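Malonyl-CoA-[acyl-carrier-protein] transacylase (Coxiella burnetii, PDB 3TQE) probably transfers malonyl groups from malonyl-CoA to holo-acyl carrier protein, the step that supplies malonyl-ACP for fatty acid synthesis. Local coordinates at residues R182-A187 / A195-V200; A145-I150 / T171-H176; S149-A154 / V160-L165; A93-G98 / N283-L288; V259-T264 / K290-Q295. One frame throughout, in Å; residues are numbered along the deposited sequence. Where two conformers were deposited one is given.

Contact 1 of 5, residues R182-A187 / A195-V200; sequences RALNMA and AKRIPV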
# COMPACT_ATOMS: atom_id res chain seq x y z
N ARG A 182 -0.48 -23.65 -10.05
CA ARG A 182 0.54 -24.32 -10.85
C ARG A 182 1.89 -23.65 -10.69
O ARG A 182 2.89 -24.31 -10.55
CB ARG A 182 0.17 -24.36 -12.33
CG ARG A 182 -0.97 -25.27 -12.66
CD ARG A 182 -1.12 -25.46 -14.15
NE ARG A 182 -1.34 -24.24 -14.92
CZ ARG A 182 -2.51 -23.67 -15.16
NH1 ARG A 182 -3.65 -24.13 -14.67
NH2 ARG A 182 -2.53 -22.57 -15.90
N ALA A 183 1.90 -22.33 -10.69
CA ALA A 183 3.12 -21.57 -10.55
C ALA A 183 3.72 -21.76 -9.17
O ALA A 183 4.95 -21.88 -9.03
CB ALA A 183 2.84 -20.10 -10.79
N LEU A 184 2.90 -21.74 -8.14
CA LEU A 184 3.41 -21.93 -6.80
C LEU A 184 4.02 -23.30 -6.67
O LEU A 184 5.06 -23.48 -6.05
CB LEU A 184 2.31 -21.75 -5.77
CG LEU A 184 1.73 -20.36 -5.63
CD1 LEU A 184 0.53 -20.37 -4.69
CD2 LEU A 184 2.79 -19.33 -5.22
N ASN A 185 3.37 -24.29 -7.26
CA ASN A 185 3.92 -25.63 -7.17
C ASN A 185 5.26 -25.73 -7.89
O ASN A 185 6.20 -26.34 -7.39
CB ASN A 185 2.91 -26.64 -7.70
CG ASN A 185 3.18 -28.01 -7.19
OD1 ASN A 185 3.22 -28.26 -5.98
ND2 ASN A 185 3.39 -28.90 -8.07
N MSE A 186 5.37 -25.09 -9.06
CA MSE A 186 6.65 -25.04 -9.76
C MSE A 186 7.69 -24.31 -8.96
O MSE A 186 8.85 -24.68 -8.96
CB MSE A 186 6.51 -24.35 -11.09
CG MSE A 186 5.82 -25.10 -12.09
SE MSE A 186 5.95 -24.21 -13.79
CE MSE A 186 4.64 -25.27 -14.63
N ALA A 187 7.30 -23.25 -8.27
CA ALA A 187 8.27 -22.51 -7.48
C ALA A 187 8.85 -23.39 -6.40
O ALA A 187 10.04 -23.36 -6.14
CB ALA A 187 7.63 -21.27 -6.88
N ALA A 195 5.92 -21.17 -0.92
CA ALA A 195 5.12 -20.84 -2.12
C ALA A 195 3.70 -21.18 -1.76
O ALA A 195 3.30 -22.37 -1.79
CB ALA A 195 5.59 -21.59 -3.34
N LYS A 196 2.93 -20.17 -1.37
CA LYS A 196 1.64 -20.38 -0.72
C LYS A 196 0.63 -19.37 -1.20
O LYS A 196 0.98 -18.23 -1.40
CB LYS A 196 1.82 -20.20 0.80
CG LYS A 196 0.68 -20.76 1.62
CD LYS A 196 1.10 -20.98 3.07
CE LYS A 196 0.26 -22.06 3.74
NZ LYS A 196 0.56 -22.19 5.20
N ARG A 197 -0.63 -19.77 -1.32
CA ARG A 197 -1.68 -18.81 -1.56
C ARG A 197 -1.79 -17.83 -0.40
O ARG A 197 -1.61 -18.21 0.75
CB ARG A 197 -3.03 -19.50 -1.69
CG ARG A 197 -3.18 -20.31 -2.92
CD ARG A 197 -3.78 -19.52 -4.03
NE ARG A 197 -5.23 -19.41 -3.90
CZ ARG A 197 -6.15 -20.14 -4.56
NH1 ARG A 197 -5.82 -21.07 -5.44
NH2 ARG A 197 -7.43 -19.92 -4.35
N ILE A 198 -2.05 -16.57 -0.72
CA ILE A 198 -2.39 -15.53 0.25
C ILE A 198 -3.91 -15.52 0.34
O ILE A 198 -4.57 -15.77 -0.68
CB ILE A 198 -1.90 -14.15 -0.25
CG1 ILE A 198 -0.38 -14.15 -0.48
CG2 ILE A 198 -2.26 -13.05 0.72
CD1 ILE A 198 0.11 -12.90 -1.16
N PRO A 199 -4.49 -15.21 1.52
CA PRO A 199 -5.96 -15.21 1.68
C PRO A 199 -6.67 -13.98 1.09
O PRO A 199 -7.27 -13.18 1.82
CB PRO A 199 -6.13 -15.28 3.20
CG PRO A 199 -4.92 -14.64 3.73
CD PRO A 199 -3.82 -15.10 2.82
N VAL A 200 -6.58 -13.85 -0.22
CA VAL A 200 -7.33 -12.85 -0.96
C VAL A 200 -7.97 -13.55 -2.16
O VAL A 200 -7.49 -14.58 -2.62
CB VAL A 200 -6.44 -11.70 -1.44
CG1 VAL A 200 -5.86 -10.92 -0.25
CG2 VAL A 200 -5.32 -12.22 -2.35
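L184 holds CG anti to its own carbonyl carbon (chi1 -67°) and extends CD1 away from CA (chi2 173°), a shape that carries the fork of the leucine onto the backbone of residues 195-197. L184 CD1 ends 3.6 Å from K196 C, against the peptide unit that joins this residue to R197. The other methyl, L184 CD2, lies 3.9 Å from K196 N, so the two branches sit along successive pieces of the strand. A195 points its methyl back at the helix, where A195 CB comes to 3.3 Å from L184 O and 4.1 Å from A187 CB. Small alanines suit both places, since the helix backbone comes close here. This is the packing of helix 177-189 on edge strand 194-197, with 182-187 and 195-197 nearly antiparallel at 158°, in the ferredoxin-like small subdomain of the FabD fold; the helix belongs to a split beta-alpha-beta unit that starts from strand 170-174. I139 and I173, on the next two strands of the sheet, add further apolar surface beneath L184. R197 CG, beside its backbone N, lies 4.1 Å from L184 CD1; bends at chi2 and chi3 direct the rest of the chain, whose NH1 makes a salt bridge to D181 OD1, about a turn before L184.

Contact 2 of 5, residues A145-I150 / T171-H176; sequences AEIESI and TVISGH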
# COMPACT_ATOMS: atom_id res chain seq x y z
N ALA A 145 13.56 -13.05 -11.79
CA ALA A 145 13.80 -13.73 -13.06
C ALA A 145 13.31 -15.17 -13.02
O ALA A 145 12.69 -15.66 -13.98
CB ALA A 145 15.28 -13.70 -13.39
N GLU A 146 13.62 -15.85 -11.93
CA GLU A 146 13.23 -17.24 -11.75
C GLU A 146 11.71 -17.31 -11.72
O GLU A 146 11.10 -18.17 -12.36
CB GLU A 146 13.83 -17.79 -10.47
CG GLU A 146 15.32 -18.11 -10.63
CD GLU A 146 16.05 -18.38 -9.32
OE1 GLU A 146 15.75 -17.72 -8.29
OE2 GLU A 146 16.95 -19.26 -9.33
N ILE A 147 11.11 -16.38 -11.01
CA ILE A 147 9.67 -16.38 -10.88
C ILE A 147 8.99 -16.01 -12.19
O ILE A 147 7.95 -16.56 -12.53
CB ILE A 147 9.20 -15.49 -9.71
CG1 ILE A 147 9.66 -16.10 -8.39
CG2 ILE A 147 7.68 -15.28 -9.72
CD1 ILE A 147 9.61 -15.18 -7.21
N GLU A 148 9.55 -15.05 -12.92
CA GLU A 148 8.99 -14.73 -14.23
C GLU A 148 8.99 -15.95 -15.14
O GLU A 148 8.03 -16.18 -15.84
CB GLU A 148 9.77 -13.61 -14.90
CG GLU A 148 9.56 -12.27 -14.27
CD GLU A 148 10.46 -11.19 -14.87
OE1 GLU A 148 11.43 -11.53 -15.59
OE2 GLU A 148 10.19 -10.00 -14.63
N SER A 149 10.08 -16.71 -15.13
CA SER A 149 10.18 -17.89 -15.97
C SER A 149 9.13 -18.91 -15.57
O SER A 149 8.46 -19.51 -16.41
CB SER A 149 11.55 -18.51 -15.80
OG SER A 149 11.67 -19.68 -16.56
N ILE A 150 9.01 -19.12 -14.27
CA ILE A 150 7.99 -20.03 -13.75
C ILE A 150 6.61 -19.63 -14.21
O ILE A 150 5.81 -20.45 -14.64
CB ILE A 150 8.01 -20.10 -12.24
CG1 ILE A 150 9.24 -20.90 -11.77
CG2 ILE A 150 6.71 -20.75 -11.70
CD1 ILE A 150 9.53 -20.74 -10.30
N THR A 171 8.19 -12.31 -3.49
CA THR A 171 7.40 -11.80 -4.58
C THR A 171 6.02 -12.40 -4.43
O THR A 171 5.91 -13.58 -4.14
CB THR A 171 8.00 -12.22 -5.96
OG1 THR A 171 9.32 -11.64 -6.13
CG2 THR A 171 7.13 -11.79 -7.14
N VAL A 172 5.00 -11.62 -4.68
CA VAL A 172 3.62 -12.12 -4.77
C VAL A 172 3.25 -12.18 -6.23
O VAL A 172 3.53 -11.26 -6.99
CB VAL A 172 2.64 -11.21 -4.02
CG1 VAL A 172 1.23 -11.72 -4.14
CG2 VAL A 172 3.05 -11.09 -2.55
N ILE A 173 2.68 -13.31 -6.62
CA ILE A 173 2.14 -13.49 -7.95
C ILE A 173 0.62 -13.43 -7.92
O ILE A 173 0.01 -13.61 -6.88
CB ILE A 173 2.63 -14.81 -8.59
CG1 ILE A 173 2.13 -16.05 -7.83
CG2 ILE A 173 4.16 -14.78 -8.68
CD1 ILE A 173 2.36 -17.40 -8.58
N SER A 174 0.04 -13.16 -9.06
CA SER A 174 -1.37 -12.96 -9.20
C SER A 174 -1.85 -13.50 -10.53
O SER A 174 -1.10 -13.48 -11.49
CB SER A 174 -1.62 -11.46 -9.16
OG SER A 174 -2.98 -11.21 -9.09
N GLY A 175 -3.09 -13.94 -10.57
CA GLY A 175 -3.70 -14.33 -11.83
C GLY A 175 -4.85 -15.28 -11.60
O GLY A 175 -5.51 -15.27 -10.57
N HIS A 176 -5.09 -16.10 -12.60
CA HIS A 176 -6.10 -17.11 -12.46
C HIS A 176 -5.73 -18.10 -11.39
O HIS A 176 -4.56 -18.46 -11.27
CB HIS A 176 -6.28 -17.85 -13.75
CG HIS A 176 -6.93 -17.04 -14.81
ND1 HIS A 176 -6.26 -16.59 -15.92
CD2 HIS A 176 -8.20 -16.58 -14.90
CE1 HIS A 176 -7.10 -15.89 -16.67
NE2 HIS A 176 -8.29 -15.89 -16.08
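I147 reaches from its helix into the groove between T171 and I173, two residues whose side chains rise from the same face of strand 170-174. From CB the chain divides. The short branch, CG2, stands anti to the backbone N and meets the matching methyl of the strand, I147 CG2 to I173 CG2 at 3.7 Å, the two side chains crossing at a slant. The long branch leaves through CG1, which is anti to the carbonyl carbon (chi1 -68°), and continues extended to CD1. There I147 CD1 comes tip to tip with the threonine, 3.6 Å from T171 CB and 3.7 Å from T171 OG1. Helix 144-155 here covers one face of the mixed sheet of the ferredoxin-like small subdomain, in which strand 170-174 is an inner strand between 134-140 and 160-167. Beta-branched residues suit both sides of this interface: they are stiff, and each puts a methyl close to its backbone. I139 on the neighbouring strand also touches both I147 and I173, closing the apolar cluster from that side. I173 places CG1 between its backbone N and carbonyl carbon (chi1 65°), which turns CG2 to the helix and lets the CD1 end pack against A183 and L184 of helix 177-189.

Contact 3 of 5, residues S149-A154 / V160-L165; sequences SICENA and VQPANL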
# COMPACT_ATOMS: atom_id res chain seq x y z
N SER A 149 10.08 -16.71 -15.13
CA SER A 149 10.18 -17.89 -15.97
C SER A 149 9.13 -18.91 -15.57
O SER A 149 8.46 -19.51 -16.41
CB SER A 149 11.55 -18.51 -15.80
OG SER A 149 11.67 -19.68 -16.56
N ILE A 150 9.01 -19.12 -14.27
CA ILE A 150 7.99 -20.03 -13.75
C ILE A 150 6.61 -19.63 -14.21
O ILE A 150 5.81 -20.45 -14.64
CB ILE A 150 8.01 -20.10 -12.24
CG1 ILE A 150 9.24 -20.90 -11.77
CG2 ILE A 150 6.71 -20.75 -11.70
CD1 ILE A 150 9.53 -20.74 -10.30
N CYS A 151 6.31 -18.36 -14.08
CA CYS A 151 4.98 -17.91 -14.44
C CYS A 151 4.70 -18.15 -15.92
O CYS A 151 3.62 -18.58 -16.28
CB CYS A 151 4.77 -16.44 -14.09
SG CYS A 151 4.64 -16.14 -12.30
N GLU A 152 5.70 -17.91 -16.77
CA GLU A 152 5.55 -18.13 -18.19
C GLU A 152 5.26 -19.61 -18.45
O GLU A 152 4.43 -19.93 -19.29
CB GLU A 152 6.80 -17.69 -18.95
CG GLU A 152 7.00 -16.18 -18.97
CD GLU A 152 8.33 -15.77 -19.56
OE1 GLU A 152 9.11 -16.65 -20.00
OE2 GLU A 152 8.60 -14.54 -19.59
N ASN A 153 5.95 -20.49 -17.74
CA ASN A 153 5.78 -21.93 -17.95
C ASN A 153 4.48 -22.46 -17.35
O ASN A 153 3.90 -23.41 -17.85
CB ASN A 153 6.95 -22.70 -17.33
CG ASN A 153 8.25 -22.46 -18.06
OD1 ASN A 153 8.25 -22.07 -19.23
ND2 ASN A 153 9.36 -22.68 -17.37
N ALA A 154 4.01 -21.84 -16.28
CA ALA A 154 2.81 -22.29 -15.61
C ALA A 154 1.53 -21.77 -16.25
O ALA A 154 0.46 -22.34 -16.06
CB ALA A 154 2.84 -21.85 -14.17
N VAL A 160 -0.87 -15.48 -15.10
CA VAL A 160 -0.18 -15.57 -13.83
C VAL A 160 1.12 -14.82 -13.98
O VAL A 160 1.87 -15.05 -14.90
CB VAL A 160 0.05 -17.02 -13.34
CG1 VAL A 160 0.79 -17.86 -14.41
CG2 VAL A 160 0.79 -17.05 -12.00
N GLN A 161 1.36 -13.87 -13.09
CA GLN A 161 2.56 -13.08 -13.18
C GLN A 161 2.91 -12.44 -11.87
O GLN A 161 2.08 -12.35 -10.99
CB GLN A 161 2.41 -12.01 -14.22
CG GLN A 161 1.24 -11.12 -14.12
CD GLN A 161 1.05 -10.34 -15.43
OE1 GLN A 161 0.68 -10.91 -16.47
NE2 GLN A 161 1.31 -9.07 -15.39
N PRO A 162 4.16 -11.96 -11.76
CA PRO A 162 4.53 -11.18 -10.59
C PRO A 162 3.62 -9.95 -10.44
O PRO A 162 3.30 -9.29 -11.41
CB PRO A 162 5.99 -10.79 -10.89
CG PRO A 162 6.49 -11.90 -11.79
CD PRO A 162 5.30 -12.19 -12.65
N ALA A 163 3.21 -9.73 -9.21
CA ALA A 163 2.21 -8.73 -8.85
C ALA A 163 2.77 -7.77 -7.82
O ALA A 163 2.54 -6.57 -7.92
CB ALA A 163 0.98 -9.39 -8.32
N ASN A 164 3.45 -8.28 -6.80
CA ASN A 164 4.09 -7.39 -5.84
C ASN A 164 5.54 -7.81 -5.73
O ASN A 164 5.82 -8.95 -5.34
CB ASN A 164 3.53 -7.48 -4.43
CG ASN A 164 2.11 -7.03 -4.27
OD1 ASN A 164 1.53 -6.35 -5.10
ND2 ASN A 164 1.55 -7.39 -3.11
N LEU A 165 6.45 -6.91 -6.08
CA LEU A 165 7.87 -7.19 -5.94
C LEU A 165 8.28 -6.62 -4.60
O LEU A 165 8.63 -5.42 -4.49
CB LEU A 165 8.60 -6.56 -7.12
CG LEU A 165 8.06 -6.91 -8.51
CD1 LEU A 165 8.81 -6.23 -9.61
CD2 LEU A 165 8.08 -8.43 -8.71
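C151 lies against V160, Q161 and P162 where helix 144-155 crosses back over strand 160-167, the strand it leads into. Segments 149-154 and 160-165 run nearly antiparallel, at 155°, and strand 134-140 before the helix is parallel to 160-167 with 170-174 between them: a split beta-alpha-beta unit of the ferredoxin-like small subdomain. In the first shell, C151 CB sits 3.3 Å from V160 O. The short, apolar cysteine lets its sulfur, anti to the carbonyl carbon (chi1 -71°), lie close along the strand backbone, with C151 SG 3.8 Å from Q161 CA and 4.0 Å from P162 CD. V160 answers with both methyls: V160 CG1 is turned back to the helix, 3.5 Å from C151 O, while CG2 touches the sulfur. A154, one turn on, is small enough for its CB to rest loosely near V160 CG1. Farther out, I173 of the adjacent strand packs on both C151 and V160, and P162 also meets I147 and E148. Beyond P162 the strand is irregular, A163 and N164 both facing V172 in a classic beta bulge. The last turn of the helix is tied down from another quarter, for the carbonyl oxygen A154 O accepts a hydrogen bond from R182 NE.

Contact 4 of 5, residues A93-G98 / N283-L288; sequences AGHSLG and NKLAGL. With GLY (glycine), chain B.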
# COMPACT_ATOMS: atom_id res chain seq x y z
N ALA A 93 6.17 7.02 -0.29
CA ALA A 93 5.78 5.95 -1.19
C ALA A 93 4.73 5.14 -0.46
O ALA A 93 4.81 4.99 0.74
CB ALA A 93 6.95 5.05 -1.56
N GLY A 94 3.79 4.60 -1.17
CA GLY A 94 2.80 3.76 -0.57
C GLY A 94 2.67 2.49 -1.31
O GLY A 94 2.80 2.47 -2.51
N HIS A 95 2.33 1.42 -0.60
CA HIS A 95 2.24 0.13 -1.24
C HIS A 95 0.80 -0.08 -1.69
O HIS A 95 -0.09 -0.25 -0.87
CB HIS A 95 2.76 -0.92 -0.29
CG HIS A 95 2.99 -2.26 -0.91
ND1 HIS A 95 1.97 -3.04 -1.41
CD2 HIS A 95 4.13 -2.97 -1.07
CE1 HIS A 95 2.48 -4.17 -1.87
NE2 HIS A 95 3.79 -4.15 -1.68
N SER A 96 0.59 -0.02 -3.01
CA SER A 96 -0.74 -0.18 -3.65
C SER A 96 -1.78 0.84 -3.16
O SER A 96 -1.74 1.99 -3.52
CB SER A 96 -1.19 -1.64 -3.59
OG SER A 96 -2.36 -1.83 -4.40
N LEU A 97 -2.71 0.44 -2.32
CA LEU A 97 -3.62 1.36 -1.73
C LEU A 97 -2.86 2.48 -1.03
O LEU A 97 -3.30 3.64 -1.02
CB LEU A 97 -4.50 0.63 -0.74
CG LEU A 97 -5.46 1.43 0.10
CD1 LEU A 97 -6.41 2.28 -0.78
CD2 LEU A 97 -6.09 0.41 0.98
N GLY A 98 -1.71 2.17 -0.46
CA GLY A 98 -0.95 3.16 0.25
C GLY A 98 -0.54 4.33 -0.60
O GLY A 98 -0.28 5.41 -0.10
N ASN A 283 3.22 -3.52 10.87
CA ASN A 283 4.63 -3.33 10.57
C ASN A 283 5.05 -4.14 9.35
O ASN A 283 6.20 -4.57 9.23
CB ASN A 283 5.47 -3.66 11.80
CG ASN A 283 5.36 -5.09 12.22
OD1 ASN A 283 4.69 -5.89 11.61
ND2 ASN A 283 6.05 -5.43 13.33
N LYS A 284 4.12 -4.30 8.40
CA LYS A 284 4.38 -5.10 7.23
C LYS A 284 5.46 -4.48 6.37
O LYS A 284 6.32 -5.18 5.85
CB LYS A 284 3.09 -5.30 6.44
CG LYS A 284 2.02 -6.06 7.19
CD LYS A 284 2.36 -7.51 7.27
CE LYS A 284 1.16 -8.34 7.72
NZ LYS A 284 1.06 -8.32 9.21
N LEU A 285 5.41 -3.17 6.16
CA LEU A 285 6.44 -2.57 5.31
C LEU A 285 7.79 -2.59 5.98
O LEU A 285 8.80 -2.75 5.31
CB LEU A 285 6.07 -1.16 4.88
CG LEU A 285 4.76 -1.09 4.09
CD1 LEU A 285 4.48 0.37 3.72
CD2 LEU A 285 4.75 -1.97 2.87
N ALA A 286 7.83 -2.43 7.30
CA ALA A 286 9.11 -2.53 8.00
C ALA A 286 9.73 -3.87 7.72
O ALA A 286 10.94 -3.95 7.52
CB ALA A 286 8.94 -2.33 9.47
N GLY A 287 8.91 -4.91 7.74
CA GLY A 287 9.42 -6.25 7.47
C GLY A 287 10.08 -6.33 6.11
O GLY A 287 11.17 -6.90 5.97
N LEU A 288 9.44 -5.77 5.09
CA LEU A 288 9.99 -5.79 3.75
C LEU A 288 11.25 -4.97 3.66
O LEU A 288 12.22 -5.39 3.04
CB LEU A 288 8.98 -5.28 2.74
CG LEU A 288 7.68 -6.05 2.64
CD1 LEU A 288 6.80 -5.39 1.58
CD2 LEU A 288 7.96 -7.51 2.33
N GLY B . -2.53 -5.65 -3.39
CA GLY B . -3.53 -4.83 -2.64
C GLY B . -4.22 -3.80 -3.51
O GLY B . -4.77 -2.77 -3.05
OXT GLY B . -4.24 -3.97 -4.72
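H95 meets L285 and L288 in a small, buried apolar contact at the turn that carries the predicted active-site serine, in the large alpha/beta subdomain, where strand 91-94 gives way to helix 97-105 and helix 284-292 packs behind. L285 CD2 lies 3.9 Å from H95 CB and 4.1 Å from H95 CD2, approaching the imidazole at a slant; L288 CD1 stands farther off. H95 carries CG anti to its backbone N (chi1 -169°), which swings the ring from the turn toward the helix. There its outer nitrogen NE2 hydrogen-bonds N166 OD1, and W261 meets the ring with the two planes inclined, so a residue both flat and polar fits the place. The sequence from G94 to G98 matches the GxSxG nucleophile elbow: S96 has the unusual, strained pair phi 58°, psi -104°, and G98 N closes the turn on H95 O at 2.9 Å. G94 and G98 bring the backbone so close that G94 has no space for a CB beside G98 C, nor G98 beside H95 N. At the apex S96 OG hydrogen-bonds H205 NE2 and R121 NH2, with the carboxylate of a bound glycine next to it; the glycine is hydrogen-bonded to R121 NH1 and S204 OG. The arrangement is consistent with S96 being the nucleophile, paired with H205, and with R121 receiving the malonyl carboxylate as in related transacylases.

Contact 5 of 5, residues V259-T264 / K290-Q295; sequences VRWVET and KRIDRQ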
# COMPACT_ATOMS: atom_id res chain seq x y z
N VAL A 259 3.57 -4.00 -8.41
CA VAL A 259 4.03 -3.01 -7.45
C VAL A 259 5.53 -3.21 -7.29
O VAL A 259 6.00 -4.22 -6.76
CB VAL A 259 3.34 -3.20 -6.11
CG1 VAL A 259 3.91 -2.29 -5.03
CG2 VAL A 259 1.86 -2.96 -6.27
N ARG A 260 6.30 -2.21 -7.71
CA ARG A 260 7.74 -2.32 -7.72
C ARG A 260 8.30 -1.79 -6.41
O ARG A 260 9.01 -0.78 -6.38
CB ARG A 260 8.30 -1.61 -8.94
CG ARG A 260 7.82 -2.27 -10.20
CD ARG A 260 7.99 -1.41 -11.39
NE ARG A 260 9.39 -1.22 -11.72
CZ ARG A 260 9.82 -0.48 -12.74
NH1 ARG A 260 8.97 0.18 -13.52
NH2 ARG A 260 11.10 -0.38 -12.99
N TRP A 261 8.01 -2.49 -5.34
CA TRP A 261 8.38 -2.01 -4.03
C TRP A 261 9.88 -2.09 -3.78
O TRP A 261 10.49 -1.14 -3.28
CB TRP A 261 7.61 -2.73 -2.95
CG TRP A 261 7.72 -2.11 -1.63
CD1 TRP A 261 8.38 -2.59 -0.55
CD2 TRP A 261 7.19 -0.84 -1.25
NE1 TRP A 261 8.27 -1.71 0.50
CE2 TRP A 261 7.56 -0.61 0.08
CE3 TRP A 261 6.44 0.13 -1.91
CZ2 TRP A 261 7.18 0.53 0.77
CZ3 TRP A 261 6.09 1.27 -1.22
CH2 TRP A 261 6.45 1.46 0.09
N VAL A 262 10.50 -3.19 -4.14
CA VAL A 262 11.92 -3.28 -3.87
C VAL A 262 12.67 -2.18 -4.65
O VAL A 262 13.55 -1.55 -4.08
CB VAL A 262 12.47 -4.69 -4.08
CG1 VAL A 262 12.08 -5.21 -5.44
CG2 VAL A 262 13.98 -4.73 -3.82
N GLU A 263 12.29 -1.91 -5.89
CA GLU A 263 12.95 -0.85 -6.63
C GLU A 263 12.69 0.51 -6.00
O GLU A 263 13.54 1.39 -6.03
CB GLU A 263 12.50 -0.83 -8.08
CG GLU A 263 13.08 -1.93 -8.89
CD GLU A 263 12.36 -2.10 -10.20
OE1 GLU A 263 11.24 -2.68 -10.18
OE2 GLU A 263 12.90 -1.66 -11.23
N THR A 264 11.50 0.70 -5.47
CA THR A 264 11.16 1.95 -4.78
C THR A 264 12.07 2.16 -3.57
O THR A 264 12.62 3.25 -3.39
CB THR A 264 9.70 1.96 -4.34
OG1 THR A 264 8.89 1.92 -5.51
CG2 THR A 264 9.38 3.19 -3.52
N LYS A 290 13.40 -3.97 5.91
CA LYS A 290 14.53 -4.55 6.64
C LYS A 290 15.16 -5.69 5.86
O LYS A 290 16.38 -5.91 5.97
CB LYS A 290 14.09 -4.99 8.05
CG LYS A 290 15.22 -5.18 9.04
CD LYS A 290 16.02 -3.87 9.23
CE LYS A 290 15.77 -3.20 10.56
NZ LYS A 290 16.99 -2.43 10.98
N ARG A 291 14.36 -6.44 5.11
CA ARG A 291 14.89 -7.51 4.28
C ARG A 291 15.64 -6.96 3.08
O ARG A 291 16.69 -7.51 2.71
CB ARG A 291 13.78 -8.47 3.87
CG ARG A 291 13.24 -9.26 5.04
CD ARG A 291 12.40 -10.44 4.60
NE ARG A 291 12.23 -11.40 5.68
CZ ARG A 291 11.09 -11.64 6.30
NH1 ARG A 291 9.99 -11.00 5.94
NH2 ARG A 291 11.03 -12.54 7.28
N ILE A 292 15.16 -5.86 2.50
CA ILE A 292 15.81 -5.19 1.40
C ILE A 292 17.15 -4.63 1.85
O ILE A 292 18.17 -4.76 1.14
CB ILE A 292 14.91 -4.08 0.80
CG1 ILE A 292 13.69 -4.72 0.16
CG2 ILE A 292 15.65 -3.26 -0.27
CD1 ILE A 292 12.53 -3.74 -0.07
N ASP A 293 17.16 -4.02 3.04
CA ASP A 293 18.39 -3.46 3.61
C ASP A 293 18.40 -3.57 5.12
O ASP A 293 17.72 -2.82 5.81
CB ASP A 293 18.55 -2.00 3.21
CG ASP A 293 19.78 -1.34 3.87
OD1 ASP A 293 20.64 -2.06 4.42
OD2 ASP A 293 19.86 -0.09 3.87
N ARG A 294 19.22 -4.47 5.65
CA ARG A 294 19.24 -4.71 7.09
C ARG A 294 19.74 -3.50 7.88
O ARG A 294 19.49 -3.39 9.08
CB ARG A 294 20.10 -5.95 7.41
CG ARG A 294 19.92 -6.51 8.81
CD ARG A 294 18.49 -7.00 9.09
NE ARG A 294 18.00 -7.95 8.08
CZ ARG A 294 16.84 -8.61 8.17
NH1 ARG A 294 16.03 -8.44 9.21
NH2 ARG A 294 16.50 -9.46 7.20
N GLN A 295 20.42 -2.57 7.20
CA GLN A 295 20.91 -1.37 7.85
C GLN A 295 19.90 -0.22 7.87
O GLN A 295 20.13 0.81 8.50
CB GLN A 295 22.22 -0.92 7.19
CG GLN A 295 23.34 -1.97 7.25
CD GLN A 295 23.55 -2.54 8.64
OE1 GLN A 295 23.66 -3.76 8.83
NE2 GLN A 295 23.61 -1.66 9.64
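I292, near the end of helix 284-292, reaches across to W261 and V262 at the start of helix 261-270. The approach begins at V259, on an edge strand of the mixed sheet. R260 follows at the N-cap position. Its guanidinium grips E263 side-on in a salt bridge, with R260 NE to E263 OE1 and R260 NH2 to E263 OE2 both at 2.8 Å; the acid lies in the guanidinium plane, yet its oxygens are approached from above the carboxylate plane. W261 sends its indole inward, past A93 and L285, and W261 CD1 comes 4.3 Å from I292 CD1. V262 turns its flank to the same isoleucine, V262 CA lying 3.9 Å from I292 CD1. This is the point where the small subdomain, whose last strand is 259-260, runs into helix 261-270 and meets helix 284-292 of the large subdomain. In the conformer described, one of two and so less certain, V262 CG2 also packs 4.0 Å from I292 CG1. Branched and apolar, V262 and I292 suit the space between the two helices. I292 has CG1 anti to its carbonyl carbon (chi1 -66°), which points the long branch at the valine. T264 completes the first turn, where its hydroxyl can bond back: T264 OG1 and T264 N reach R260 O from opposite faces of that carbonyl, at 2.8 and 3.0 Å.

Overall arrangement
Contacts 1, 2 and 3 form one core: contacts 2 and 3 share helix 144-155, with centres about 2 Å apart, while contact 1 adds the second helix on the same sheet, its centre about 9 Å from that of contact 2. Contact 3 hands the sheet on to contact 5 through probable backbone hydrogen bonds, A163 O to V259 N and L165 N to V259 O, each at 2.8 Å. Contacts 4 and 5, centres about 10 Å apart, both use helix 284-292, and G94 C touches W261 CZ3 at 3.6 Å. Contact 4 holds the predicted nucleophile S96; the W261 side chain lies about 8 Å from that of S96, and that of I173 in contact 2 about 12 Å from the bound glycine.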